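Local coordinates for DegV family protein (Eubacterium eligens, PDB 3FDJ), which is of unknown function but, as a member of the DegV family, probably binds a fatty acid between its two domains, at residues H54-C62 / H163-V171; T118-Q128 / G270-K278. All blocks are in the same frame, centred on the assembly; numbering follows the deposited sequence. Where two conformers were deposited one is given.

Contact 1: residues H54-C62 / H163-V171; sequences HKGRSYTAC and HNLAQNGRV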
ATOM      1  N   HIS A  54      -6.112  16.745  17.158  1.00 25.30           N
ATOM      2  CA  HIS A  54      -6.319  17.868  16.256  1.00 25.33           C
ATOM      3  C   HIS A  54      -7.788  17.906  15.887  1.00 24.93           C
ATOM      4  O   HIS A  54      -8.341  16.898  15.457  1.00 25.07           O
ATOM      5  CB  HIS A  54      -5.474  17.704  15.000  1.00 25.74           C
ATOM      6  CG  HIS A  54      -5.637  18.818  14.021  1.00 27.40           C
ATOM      7  ND1 HIS A  54      -6.265  18.655  12.805  1.00 28.88           N
ATOM      8  CD2 HIS A  54      -5.268  20.120  14.087  1.00 29.12           C
ATOM      9  CE1 HIS A  54      -6.269  19.809  12.160  1.00 30.87           C
ATOM     10  NE2 HIS A  54      -5.668  20.712  12.915  1.00 30.44           N
ATOM     11  N   LYS A  55      -8.422  19.062  16.053  1.00 24.38           N
ATOM     12  CA  LYS A  55      -9.874  19.173  15.861  1.00 24.23           C
ATOM     13  C   LYS A  55     -10.306  19.460  14.418  1.00 23.42           C
ATOM     14  O   LYS A  55     -11.425  19.136  14.026  1.00 24.10           O
ATOM     15  CB  LYS A  55     -10.477  20.213  16.825  1.00 24.49           C
ATOM     16  CG  LYS A  55     -11.387  19.577  17.875  1.00 25.54           C
ATOM     17  CD  LYS A  55     -11.572  20.438  19.131  1.00 27.39           C
ATOM     18  CE  LYS A  55     -10.393  20.311  20.107  1.00 28.14           C
ATOM     19  NZ  LYS A  55     -10.829  20.394  21.530  1.00 29.22           N
ATOM     20  N   GLY A  56      -9.419  20.050  13.627  1.00 21.93           N
ATOM     21  CA  GLY A  56      -9.766  20.471  12.277  1.00 20.61           C
ATOM     22  C   GLY A  56      -9.552  19.404  11.213  1.00 19.41           C
ATOM     23  O   GLY A  56      -9.261  18.243  11.514  1.00 19.23           O
ATOM     24  N   ARG A  57      -9.702  19.806   9.960  0.50 18.27           N
ATOM     25  CA  ARG A  57      -9.560  18.888   8.849  0.50 17.65           C
ATOM     26  C   ARG A  57      -8.095  18.599   8.588  0.50 16.23           C
ATOM     27  O   ARG A  57      -7.229  19.405   8.905  0.50 15.68           O
ATOM     28  CB  ARG A  57     -10.194  19.487   7.596  0.50 17.92           C
ATOM     29  CG  ARG A  57     -11.685  19.751   7.748  0.50 18.90           C
ATOM     30  CD  ARG A  57     -12.180  20.762   6.737  0.50 19.62           C
ATOM     31  NE  ARG A  57     -12.231  22.122   7.277  0.50 20.79           N
ATOM     32  CZ  ARG A  57     -11.307  23.057   7.069  0.50 19.99           C
ATOM     33  NH1 ARG A  57     -10.234  22.800   6.343  0.50 21.15           N
ATOM     34  NH2 ARG A  57     -11.454  24.257   7.585  0.50 19.99           N
ATOM     35  N   SER A  58      -7.826  17.430   8.020  1.00 15.02           N
ATOM     36  CA  SER A  58      -6.496  17.100   7.556  1.00 13.73           C
ATOM     37  C   SER A  58      -6.638  16.490   6.174  1.00 12.78           C
ATOM     38  O   SER A  58      -7.714  16.004   5.806  1.00 11.01           O
ATOM     39  CB  SER A  58      -5.774  16.152   8.513  1.00 13.75           C
ATOM     40  OG  SER A  58      -6.581  15.042   8.829  1.00 13.37           O
ATOM     41  N   TYR A  59      -5.538  16.534   5.433  1.00 12.14           N
ATOM     42  CA  TYR A  59      -5.531  16.297   3.997  1.00 12.54           C
ATOM     43  C   TYR A  59      -4.307  15.518   3.585  1.00 11.92           C
ATOM     44  O   TYR A  59      -3.322  15.492   4.309  1.00 12.54           O
ATOM     45  CB  TYR A  59      -5.465  17.632   3.257  1.00 13.26           C
ATOM     46  CG  TYR A  59      -6.500  18.632   3.688  1.00 14.39           C
ATOM     47  CD1 TYR A  59      -7.773  18.622   3.128  1.00 17.60           C
ATOM     48  CD2 TYR A  59      -6.221  19.560   4.669  1.00 16.13           C
ATOM     49  CE1 TYR A  59      -8.742  19.528   3.536  1.00 17.66           C
ATOM     50  CE2 TYR A  59      -7.166  20.475   5.069  1.00 17.72           C
ATOM     51  CZ  TYR A  59      -8.424  20.452   4.497  1.00 18.18           C
ATOM     52  OH  TYR A  59      -9.369  21.362   4.898  1.00 17.75           O
ATOM     53  N   THR A  60      -4.371  14.884   2.412  1.00 11.45           N
ATOM     54  CA  THR A  60      -3.200  14.314   1.798  1.00 10.89           C
ATOM     55  C   THR A  60      -3.030  14.860   0.385  1.00 11.36           C
ATOM     56  O   THR A  60      -3.989  15.312  -0.243  1.00 11.34           O
ATOM     57  CB  THR A  60      -3.239  12.755   1.777  1.00 10.96           C
ATOM     58  OG1 THR A  60      -4.380  12.285   1.037  1.00 10.04           O
ATOM     59  CG2 THR A  60      -3.300  12.218   3.217  1.00 11.45           C
ATOM     60  N   ALA A  61      -1.803  14.802  -0.109  1.00 11.34           N
ATOM     61  CA  ALA A  61      -1.494  15.267  -1.460  1.00 11.62           C
ATOM     62  C   ALA A  61      -0.563  14.282  -2.144  1.00 11.90           C
ATOM     63  O   ALA A  61       0.344  13.735  -1.510  1.00 10.82           O
ATOM     64  CB  ALA A  61      -0.842  16.634  -1.402  1.00 11.50           C
ATOM     65  N   CYS A  62      -0.754  14.104  -3.450  1.00 12.03           N
ATOM     66  CA  CYS A  62       0.138  13.241  -4.232  1.00 12.59           C
ATOM     67  C   CYS A  62       1.473  13.967  -4.484  1.00 11.48           C
ATOM     68  O   CYS A  62       1.588  15.185  -4.230  1.00 11.57           O
ATOM     69  CB  CYS A  62      -0.539  12.840  -5.534  1.00 12.98           C
ATOM     70  SG  CYS A  62      -0.697  14.184  -6.653  1.00 20.78           S
ATOM     71  N   HIS A 163     -11.999   7.477  10.285  1.00  9.74           N
ATOM     72  CA  HIS A 163     -12.314   8.896  10.298  1.00 10.58           C
ATOM     73  C   HIS A 163     -11.567   9.657   9.187  1.00  9.54           C
ATOM     74  O   HIS A 163     -12.151  10.498   8.496  1.00  9.92           O
ATOM     75  CB  HIS A 163     -11.952   9.468  11.660  1.00 11.25           C
ATOM     76  CG  HIS A 163     -12.132  10.940  11.761  1.00 14.79           C
ATOM     77  ND1 HIS A 163     -13.372  11.531  11.838  1.00 18.30           N
ATOM     78  CD2 HIS A 163     -11.225  11.945  11.824  1.00 17.35           C
ATOM     79  CE1 HIS A 163     -13.222  12.841  11.924  1.00 21.06           C
ATOM     80  NE2 HIS A 163     -11.929  13.117  11.930  1.00 19.24           N
ATOM     81  N   ASN A 164     -10.285   9.365   9.028  1.00  8.58           N
ATOM     82  CA  ASN A 164      -9.484  10.058   8.001  1.00  9.25           C
ATOM     83  C   ASN A 164      -9.899   9.698   6.569  1.00  8.73           C
ATOM     84  O   ASN A 164      -9.980  10.573   5.682  1.00  9.90           O
ATOM     85  CB  ASN A 164      -7.984   9.839   8.257  1.00  9.10           C
ATOM     86  CG  ASN A 164      -7.527  10.472   9.558  1.00  9.68           C
ATOM     87  OD1 ASN A 164      -8.141  11.423  10.040  1.00 11.93           O
ATOM     88  ND2 ASN A 164      -6.457   9.942  10.138  1.00  8.93           N
ATOM     89  N   LEU A 165     -10.177   8.423   6.322  1.00  8.88           N
ATOM     90  CA  LEU A 165     -10.780   8.022   5.057  1.00  8.99           C
ATOM     91  C   LEU A 165     -12.095   8.761   4.802  1.00  9.56           C
ATOM     92  O   LEU A 165     -12.304   9.321   3.729  1.00  9.85           O
ATOM     93  CB  LEU A 165     -11.029   6.508   5.005  1.00  8.85           C
ATOM     94  CG  LEU A 165      -9.797   5.632   4.825  1.00  8.30           C
ATOM     95  CD1 LEU A 165     -10.090   4.217   5.356  1.00 10.34           C
ATOM     96  CD2 LEU A 165      -9.300   5.614   3.383  1.00  8.36           C
ATOM     97  N   ALA A 166     -12.964   8.781   5.807  1.00  9.36           N
ATOM     98  CA  ALA A 166     -14.287   9.369   5.671  1.00  9.84           C
ATOM     99  C   ALA A 166     -14.222  10.876   5.470  1.00 10.15           C
ATOM    100  O   ALA A 166     -14.919  11.396   4.599  1.00  9.77           O
ATOM    101  CB  ALA A 166     -15.188   9.018   6.877  1.00  9.00           C
ATOM    102  N   GLN A 167     -13.376  11.583   6.227  1.00 10.30           N
ATOM    103  CA  GLN A 167     -13.347  13.043   6.091  1.00 10.92           C
ATOM    104  C   GLN A 167     -12.762  13.446   4.747  1.00 11.50           C
ATOM    105  O   GLN A 167     -13.016  14.544   4.284  1.00 11.34           O
ATOM    106  CB  GLN A 167     -12.593  13.729   7.237  1.00 12.01           C
ATOM    107  CG  GLN A 167     -11.083  13.606   7.178  1.00 13.22           C
ATOM    108  CD  GLN A 167     -10.370  14.469   8.211  1.00 16.76           C
ATOM    109  OE1 GLN A 167     -10.522  15.700   8.224  1.00 16.06           O
ATOM    110  NE2 GLN A 167      -9.558  13.836   9.054  1.00 15.30           N
ATOM    111  N   ASN A 168     -11.990  12.554   4.130  1.00 11.23           N
ATOM    112  CA  ASN A 168     -11.432  12.801   2.799  1.00 11.83           C
ATOM    113  C   ASN A 168     -12.240  12.201   1.642  1.00 12.49           C
ATOM    114  O   ASN A 168     -11.764  12.177   0.494  1.00 12.22           O
ATOM    115  CB  ASN A 168      -9.971  12.333   2.760  1.00 11.68           C
ATOM    116  CG  ASN A 168      -9.041  13.294   3.477  1.00 12.93           C
ATOM    117  OD1 ASN A 168      -8.743  14.386   2.967  1.00 14.64           O
ATOM    118  ND2 ASN A 168      -8.600  12.920   4.659  1.00 10.10           N
ATOM    119  N   GLY A 169     -13.455  11.739   1.937  1.00 12.51           N
ATOM    120  CA  GLY A 169     -14.367  11.213   0.925  1.00 13.49           C
ATOM    121  C   GLY A 169     -13.967   9.876   0.338  1.00 14.46           C
ATOM    122  O   GLY A 169     -14.382   9.541  -0.772  1.00 14.98           O
ATOM    123  N   ARG A 170     -13.166   9.102   1.063  1.00 14.25           N
ATOM    124  CA  ARG A 170     -12.672   7.836   0.514  1.00 14.58           C
ATOM    125  C   ARG A 170     -13.404   6.586   1.002  1.00 14.94           C
ATOM    126  O   ARG A 170     -13.142   5.478   0.511  1.00 16.35           O
ATOM    127  CB  ARG A 170     -11.155   7.748   0.707  1.00 14.60           C
ATOM    128  CG  ARG A 170     -10.513   8.708  -0.280  1.00 18.11           C
ATOM    129  CD  ARG A 170      -9.088   9.007  -0.035  1.00 20.63           C
ATOM    130  NE  ARG A 170      -8.586   9.683  -1.230  1.00 22.76           N
ATOM    131  CZ  ARG A 170      -8.131  10.931  -1.290  1.00 23.80           C
ATOM    132  NH1 ARG A 170      -7.731  11.415  -2.456  1.00 24.63           N
ATOM    133  NH2 ARG A 170      -8.044  11.690  -0.203  1.00 25.02           N
ATOM    134  N   VAL A 171     -14.323   6.759   1.940  1.00 14.52           N
ATOM    135  CA  VAL A 171     -15.215   5.682   2.352  1.00 14.65           C
ATOM    136  C   VAL A 171     -16.533   6.326   2.739  1.00 14.58           C
ATOM    137  O   VAL A 171     -16.544   7.487   3.158  1.00 13.45           O
ATOM    138  CB  VAL A 171     -14.614   4.871   3.541  1.00 14.97           C
ATOM    139  CG1 VAL A 171     -14.829   5.615   4.879  1.00 13.37           C
ATOM    140  CG2 VAL A 171     -15.193   3.479   3.606  1.00 16.81           C
TER
HETATM  141  O   HOH W   1      -8.051  15.777  11.014  1.00 15.23           O
HETATM  142  O   HOH W   2      -6.987  14.840   1.065  1.00 19.55           O
HETATM  143  O   HOH W   3      -6.267  13.847  -1.990  1.00 36.91           O
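The S58 backbone meets two amides at the end of helix 163-167, by one sound bond and one weak. The backbone N of S58 donates to Q167 OE1 over 3.2 Å, a fairly straight bond at 160°. The donor sits above the carbonyl plane of Q167, 48° out of it. Q167 CG is tucked between its own backbone N and carbonyl carbon (chi1 75°), and from there the extended chain carries the amide to the S58 backbone. The amide's other end is tied too: Q167 NE2 bonds N164 OD1 at 3.0 Å, which helps set its orientation; N164 ND2 in turn bonds Y264 O. N168, the first residue beyond the helix, reaches in beside it. Its ND2 donates to N164 O at 2.9 Å, and a weak bond of 3.4 Å runs from the same ND2 to S58 O. The helix ends in a Schellman motif with G169 as C-prime. This part is tight, and S58 is buried.

The remainder is looser and bridged by water. One water links G56 O, S58 OG and Q167 NE2. A second donates to N168 OD1 at 2.6 Å and accepts from T60 N. A third joins T60 O to R170 NH1. T60 OG1 and R170 NH2 stay 3.9 Å apart, and their side chains cross obliquely. The nearest atoms of a hexaethylene glycol, probably from the crystallisation liquor, lie about 3 Å from the T60 side chain; such molecules often mark pockets.

Helix 260-266 flanks both segments. Its Y264 OH bonds S58 OG, and Y265 OH bonds T60 OG1. R170 NE reaches M87 O. Strand 59-61 pairs antiparallel with strand 21-30, so the contact joins that sheet to helix 163-167 and the turn that ends it.

Contact 2: residues T118-Q128 / G270-K278; sequences TGPQMRIILEQ and GIILSCETK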
ATOM      1  N   THR A 118      -2.808  -0.632  -2.446  1.00  9.94           N
ATOM      2  CA  THR A 118      -1.946   0.178  -1.587  1.00  9.58           C
ATOM      3  C   THR A 118      -1.063  -0.750  -0.768  1.00  9.66           C
ATOM      4  O   THR A 118      -1.272  -1.973  -0.750  1.00 10.28           O
ATOM      5  CB  THR A 118      -2.778   1.063  -0.639  1.00 11.20           C
ATOM      6  OG1 THR A 118      -1.945   2.106  -0.116  1.00 12.16           O
ATOM      7  CG2 THR A 118      -3.413   0.228   0.506  1.00  9.38           C
ATOM      8  N   GLY A 119      -0.086  -0.157  -0.090  1.00  8.80           N
ATOM      9  CA  GLY A 119       0.677  -0.817   0.952  1.00  8.40           C
ATOM     10  C   GLY A 119       1.235  -2.159   0.555  1.00  8.31           C
ATOM     11  O   GLY A 119       2.007  -2.247  -0.401  1.00  9.05           O
ATOM     12  N   PRO A 120       0.862  -3.220   1.300  1.00  7.73           N
ATOM     13  CA  PRO A 120       1.523  -4.486   1.058  1.00  8.53           C
ATOM     14  C   PRO A 120       1.298  -5.081  -0.316  1.00  8.20           C
ATOM     15  O   PRO A 120       2.119  -5.877  -0.762  1.00  7.31           O
ATOM     16  CB  PRO A 120       0.974  -5.403   2.165  1.00  8.94           C
ATOM     17  CG  PRO A 120      -0.287  -4.775   2.584  1.00  9.90           C
ATOM     18  CD  PRO A 120      -0.022  -3.290   2.464  1.00  8.25           C
ATOM     19  N   GLN A 121       0.207  -4.719  -0.988  1.00  8.97           N
ATOM     20  CA  GLN A 121       0.010  -5.186  -2.364  1.00  9.54           C
ATOM     21  C   GLN A 121       1.006  -4.514  -3.322  1.00  9.71           C
ATOM     22  O   GLN A 121       1.552  -5.177  -4.220  1.00 10.49           O
ATOM     23  CB  GLN A 121      -1.457  -5.008  -2.796  1.00 10.46           C
ATOM     24  CG  GLN A 121      -1.842  -5.729  -4.121  1.00 12.28           C
ATOM     25  CD  GLN A 121      -3.329  -6.107  -4.223  1.00 14.02           C
ATOM     26  OE1 GLN A 121      -4.176  -5.581  -3.504  1.00 16.38           O
ATOM     27  NE2 GLN A 121      -3.657  -6.980  -5.183  1.00 15.56           N
HETATM   28  N   MSE A 122       1.262  -3.226  -3.112  1.00  9.16           N
HETATM   29  CA  MSE A 122       2.326  -2.505  -3.847  1.00  9.13           C
HETATM   30  C   MSE A 122       3.669  -3.164  -3.555  1.00  9.42           C
HETATM   31  O   MSE A 122       4.455  -3.396  -4.477  1.00  9.86           O
HETATM   32  CB  MSE A 122       2.373  -1.010  -3.471  1.00  9.73           C
HETATM   33  CG  MSE A 122       1.121  -0.252  -3.854  1.00 10.63           C
HETATM   34 SE   MSE A 122       1.193   1.561  -3.238  0.80  9.49          SE
HETATM   35  CE  MSE A 122       2.715   2.195  -4.364  1.00  8.43           C
ATOM     36  N   ARG A 123       3.919  -3.514  -2.288  1.00  8.90           N
ATOM     37  CA  ARG A 123       5.153  -4.235  -1.953  1.00  9.10           C
ATOM     38  C   ARG A 123       5.300  -5.554  -2.703  1.00  8.82           C
ATOM     39  O   ARG A 123       6.373  -5.837  -3.242  1.00  8.06           O
ATOM     40  CB  ARG A 123       5.307  -4.454  -0.441  1.00  8.78           C
ATOM     41  CG  ARG A 123       6.599  -5.096  -0.108  1.00 10.16           C
ATOM     42  CD  ARG A 123       6.842  -5.164   1.369  1.00 11.30           C
ATOM     43  NE  ARG A 123       8.120  -5.817   1.584  1.00 11.58           N
ATOM     44  CZ  ARG A 123       8.868  -5.685   2.677  1.00 15.69           C
ATOM     45  NH1 ARG A 123       8.479  -4.921   3.711  1.00 14.01           N
ATOM     46  NH2 ARG A 123      10.037  -6.309   2.716  1.00 16.06           N
ATOM     47  N   ILE A 124       4.232  -6.354  -2.742  1.00  8.55           N
ATOM     48  CA  ILE A 124       4.257  -7.626  -3.466  1.00  9.02           C
ATOM     49  C   ILE A 124       4.547  -7.419  -4.963  1.00  8.85           C
ATOM     50  O   ILE A 124       5.301  -8.175  -5.571  1.00  9.60           O
ATOM     51  CB  ILE A 124       2.966  -8.440  -3.206  1.00  9.13           C
ATOM     52  CG1 ILE A 124       3.034  -9.042  -1.803  1.00  8.40           C
ATOM     53  CG2 ILE A 124       2.780  -9.561  -4.233  1.00  8.73           C
ATOM     54  CD1 ILE A 124       1.850  -9.959  -1.411  1.00 11.03           C
ATOM     55  N   ILE A 125       3.940  -6.412  -5.558  1.00  8.98           N
ATOM     56  CA  ILE A 125       4.227  -6.078  -6.956  1.00  9.31           C
ATOM     57  C   ILE A 125       5.724  -5.744  -7.141  1.00  8.50           C
ATOM     58  O   ILE A 125       6.388  -6.291  -8.018  1.00  7.86           O
ATOM     59  CB  ILE A 125       3.318  -4.937  -7.450  1.00  9.22           C
ATOM     60  CG1 ILE A 125       1.872  -5.431  -7.486  1.00  9.86           C
ATOM     61  CG2 ILE A 125       3.757  -4.438  -8.837  1.00 11.27           C
ATOM     62  CD1 ILE A 125       0.812  -4.325  -7.633  1.00 11.40           C
ATOM     63  N   LEU A 126       6.240  -4.871  -6.293  1.00  8.76           N
ATOM     64  CA  LEU A 126       7.651  -4.461  -6.360  1.00  8.81           C
ATOM     65  C   LEU A 126       8.578  -5.658  -6.229  1.00  9.39           C
ATOM     66  O   LEU A 126       9.555  -5.773  -6.979  1.00  9.81           O
ATOM     67  CB  LEU A 126       7.956  -3.435  -5.279  1.00  8.46           C
ATOM     68  CG  LEU A 126       7.396  -2.056  -5.552  1.00  9.12           C
ATOM     69  CD1 LEU A 126       7.338  -1.255  -4.260  1.00 11.88           C
ATOM     70  CD2 LEU A 126       8.251  -1.333  -6.602  1.00  7.79           C
ATOM     71  N   GLU A 127       8.254  -6.563  -5.303  1.00  8.62           N
ATOM     72  CA  GLU A 127       9.066  -7.750  -5.122  1.00  9.03           C
ATOM     73  C   GLU A 127       9.031  -8.695  -6.328  1.00  8.75           C
ATOM     74  O   GLU A 127      10.009  -9.391  -6.607  1.00  8.40           O
ATOM     75  CB  GLU A 127       8.695  -8.496  -3.855  1.00  8.39           C
ATOM     76  CG  GLU A 127       9.039  -7.743  -2.563  1.00 11.61           C
ATOM     77  CD  GLU A 127       8.696  -8.551  -1.337  1.00 16.35           C
ATOM     78  OE1 GLU A 127       8.759  -9.803  -1.427  1.00 20.95           O
ATOM     79  OE2 GLU A 127       8.383  -7.956  -0.286  1.00 17.10           O
ATOM     80  N   GLN A 128       7.898  -8.756  -7.010  1.00  8.44           N
ATOM     81  CA  GLN A 128       7.799  -9.594  -8.188  1.00  8.22           C
ATOM     82  C   GLN A 128       8.572  -8.995  -9.361  1.00  8.14           C
ATOM     83  O   GLN A 128       9.188  -9.739 -10.131  1.00  7.72           O
ATOM     84  CB  GLN A 128       6.347  -9.864  -8.573  1.00  8.85           C
ATOM     85  CG  GLN A 128       6.199 -10.882  -9.684  1.00  9.51           C
ATOM     86  CD  GLN A 128       6.673 -12.282  -9.331  1.00 14.60           C
ATOM     87  OE1 GLN A 128       6.851 -12.641  -8.161  1.00 16.10           O
ATOM     88  NE2 GLN A 128       6.889 -13.083 -10.363  1.00 17.73           N
ATOM     89  N   GLY A 270      -4.500  -0.158  13.002  1.00  9.34           N
ATOM     90  CA  GLY A 270      -4.856  -0.751  11.734  1.00  8.75           C
ATOM     91  C   GLY A 270      -3.867  -1.783  11.221  1.00  8.74           C
ATOM     92  O   GLY A 270      -2.642  -1.725  11.520  1.00  8.14           O
ATOM     93  N   ILE A 271      -4.412  -2.743  10.467  0.50  8.66           N
ATOM     94  CA  ILE A 271      -3.648  -3.792   9.795  0.50  9.08           C
ATOM     95  C   ILE A 271      -4.001  -3.788   8.309  0.50  8.99           C
ATOM     96  O   ILE A 271      -5.164  -3.590   7.953  0.50  9.14           O
ATOM     97  CB  ILE A 271      -4.005  -5.179  10.370  0.50  9.40           C
ATOM     98  CG1 ILE A 271      -3.556  -5.294  11.834  0.50  9.76           C
ATOM     99  CG2 ILE A 271      -3.422  -6.298   9.500  0.50 10.13           C
ATOM    100  CD1 ILE A 271      -2.073  -5.315  12.016  0.50  9.09           C
ATOM    101  N   ILE A 272      -3.016  -4.007   7.445  1.00  8.79           N
ATOM    102  CA  ILE A 272      -3.284  -4.277   6.033  1.00  9.35           C
ATOM    103  C   ILE A 272      -2.435  -5.474   5.618  1.00  9.68           C
ATOM    104  O   ILE A 272      -1.255  -5.543   5.948  1.00  8.91           O
ATOM    105  CB  ILE A 272      -2.926  -3.091   5.121  1.00  9.59           C
ATOM    106  CG1 ILE A 272      -3.408  -1.750   5.689  1.00 12.01           C
ATOM    107  CG2 ILE A 272      -3.480  -3.342   3.718  1.00 10.54           C
ATOM    108  CD1 ILE A 272      -2.931  -0.553   4.864  1.00 13.95           C
ATOM    109  N   LEU A 273      -3.031  -6.409   4.896  1.00  9.12           N
ATOM    110  CA  LEU A 273      -2.299  -7.549   4.411  1.00 10.77           C
ATOM    111  C   LEU A 273      -2.527  -7.805   2.952  1.00  9.89           C
ATOM    112  O   LEU A 273      -3.589  -7.515   2.410  1.00 11.06           O
ATOM    113  CB  LEU A 273      -2.570  -8.814   5.231  1.00 11.44           C
ATOM    114  CG  LEU A 273      -3.776  -9.700   5.052  1.00 15.71           C
ATOM    115  CD1 LEU A 273      -3.656 -10.604   3.776  1.00 15.79           C
ATOM    116  CD2 LEU A 273      -3.920 -10.587   6.304  1.00 18.70           C
ATOM    117  N   SER A 274      -1.502  -8.310   2.302  1.00 10.13           N
ATOM    118  CA  SER A 274      -1.622  -8.734   0.936  1.00 10.54           C
ATOM    119  C   SER A 274      -1.010 -10.103   0.727  1.00 10.99           C
ATOM    120  O   SER A 274      -0.066 -10.491   1.434  1.00 10.18           O
ATOM    121  CB  SER A 274      -1.002  -7.697   0.007  1.00 10.64           C
ATOM    122  OG  SER A 274      -1.244  -8.058  -1.339  1.00 12.54           O
ATOM    123  N   CYS A 275      -1.569 -10.851  -0.228  1.00 11.46           N
ATOM    124  CA  CYS A 275      -1.081 -12.202  -0.510  1.00 11.85           C
ATOM    125  C   CYS A 275      -1.174 -12.561  -1.976  1.00 11.42           C
ATOM    126  O   CYS A 275      -1.996 -12.016  -2.709  1.00 10.93           O
ATOM    127  CB  CYS A 275      -1.854 -13.232   0.297  1.00 11.55           C
ATOM    128  SG  CYS A 275      -3.597 -13.288  -0.042  1.00 17.61           S
ATOM    129  N   GLU A 276      -0.325 -13.502  -2.382  1.00 11.72           N
ATOM    130  CA  GLU A 276      -0.481 -14.230  -3.632  1.00 12.25           C
ATOM    131  C   GLU A 276      -1.537 -15.319  -3.463  1.00 13.68           C
ATOM    132  O   GLU A 276      -1.549 -16.023  -2.437  1.00 14.43           O
ATOM    133  CB  GLU A 276       0.795 -14.979  -3.988  1.00 13.45           C
ATOM    134  CG  GLU A 276       1.939 -14.168  -4.357  1.00 14.29           C
ATOM    135  CD  GLU A 276       3.198 -15.014  -4.587  1.00 16.96           C
ATOM    136  OE1 GLU A 276       3.354 -16.106  -3.956  1.00 17.85           O
ATOM    137  OE2 GLU A 276       4.036 -14.570  -5.388  1.00 14.17           O
ATOM    138  N   THR A 277      -2.375 -15.491  -4.475  1.00 13.36           N
ATOM    139  CA  THR A 277      -3.374 -16.553  -4.509  1.00 14.29           C
ATOM    140  C   THR A 277      -3.076 -17.506  -5.666  1.00 16.11           C
ATOM    141  O   THR A 277      -2.210 -17.243  -6.482  1.00 15.80           O
ATOM    142  CB  THR A 277      -4.790 -15.978  -4.683  1.00 14.77           C
ATOM    143  OG1 THR A 277      -4.897 -15.252  -5.926  1.00 13.68           O
ATOM    144  CG2 THR A 277      -5.142 -15.020  -3.509  1.00 13.14           C
ATOM    145  N   LYS A 278      -3.790 -18.625  -5.734  1.00 18.01           N
ATOM    146  CA  LYS A 278      -3.709 -19.509  -6.910  1.00 20.22           C
ATOM    147  C   LYS A 278      -4.297 -18.818  -8.186  1.00 21.47           C
ATOM    148  O   LYS A 278      -4.903 -17.708  -8.112  1.00 23.49           O
ATOM    149  CB  LYS A 278      -4.425 -20.829  -6.614  1.00 20.42           C
ATOM    150  CG  LYS A 278      -5.900 -20.659  -6.495  1.00 22.97           C
ATOM    151  CD  LYS A 278      -6.639 -21.926  -6.130  1.00 27.03           C
ATOM    152  CE  LYS A 278      -8.125 -21.767  -6.470  1.00 28.99           C
ATOM    153  NZ  LYS A 278      -8.584 -20.336  -6.343  1.00 31.18           N
TER
HETATM  154  O   HOH W   4       6.591 -14.525  -5.720  1.00 47.76           O
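The flat group nearest strand 271-276 is the Q121 amide, and no ring or guanidinium stacks across the contact. Q121 CB and CG pass S274 OG. The amide ends go elsewhere, OE1 to S117 OG and NE2 to T153 OG1. P120 has a puckered ring that turns its CB, CG and CD edge to the strand. P120 CD rests on I272 CG2 at 3.7 Å, and the two side chains cross at about a right angle. P120 CG lies 3.6 Å from I272 O, while P120 CB meets S274 CB at 3.7 Å.

The small S274 lies where the backbones are nearest, its CA 5.1 Å from Q121 CA, consistent with the close approach. Its OG, anti to the backbone N (chi1 -174°), touches Q121 CA at 3.3 Å. This buried hydroxyl hydrogen-bonds R154 O on the adjoining strand. One turn on from P120, I124 lays its CD1 against the strand backbone, 3.5 Å from S274 O. An alanine at P120 would lose CG and CD and is likely to leave a gap over I272 CG2.

The segment axes approach to 7.3 Å and diverge by 34°, the helix running roughly with the strand. This is helix-on-sheet packing, with I272 and S274 facing the helix and L273 and C275 pointing from it. P120 and I124 also touch strand 226-230.

At the far end a water bridges Q128 OE1 and E276 OE2, donating to both. Y149 OH is a second partner of E276 OE2. The contact is van der Waals packing of helix carbons against the strand's backbone, the S274 hydroxyl and I272. Neighbours and water satisfy the polar groups beside it, which suggests that close fit, more than direct polar bonding, holds this helix face to the strand.

Overall arrangement
The four segments alternate along the chain: 54-62, 118-128, 163-171, 270-278. The two contacts therefore cross in sequence, so the chain passes back and forth between them. Their centres are about 24 Å apart, and their nearest atoms come to about 8 Å without touching. Contact 1 involves strand 59-61 of the first mixed sheet. Contact 2 involves strand 271-276, an inner strand of the second. Helix 260-266, which flanks contact 1, comes just before strand 271-276 of contact 2. T60 and T118 each lie near bound hexaethylene glycol, probably from the crystallisation liquor, yet consistent with a cleft between the sheets like the fatty acid site of DegV relatives.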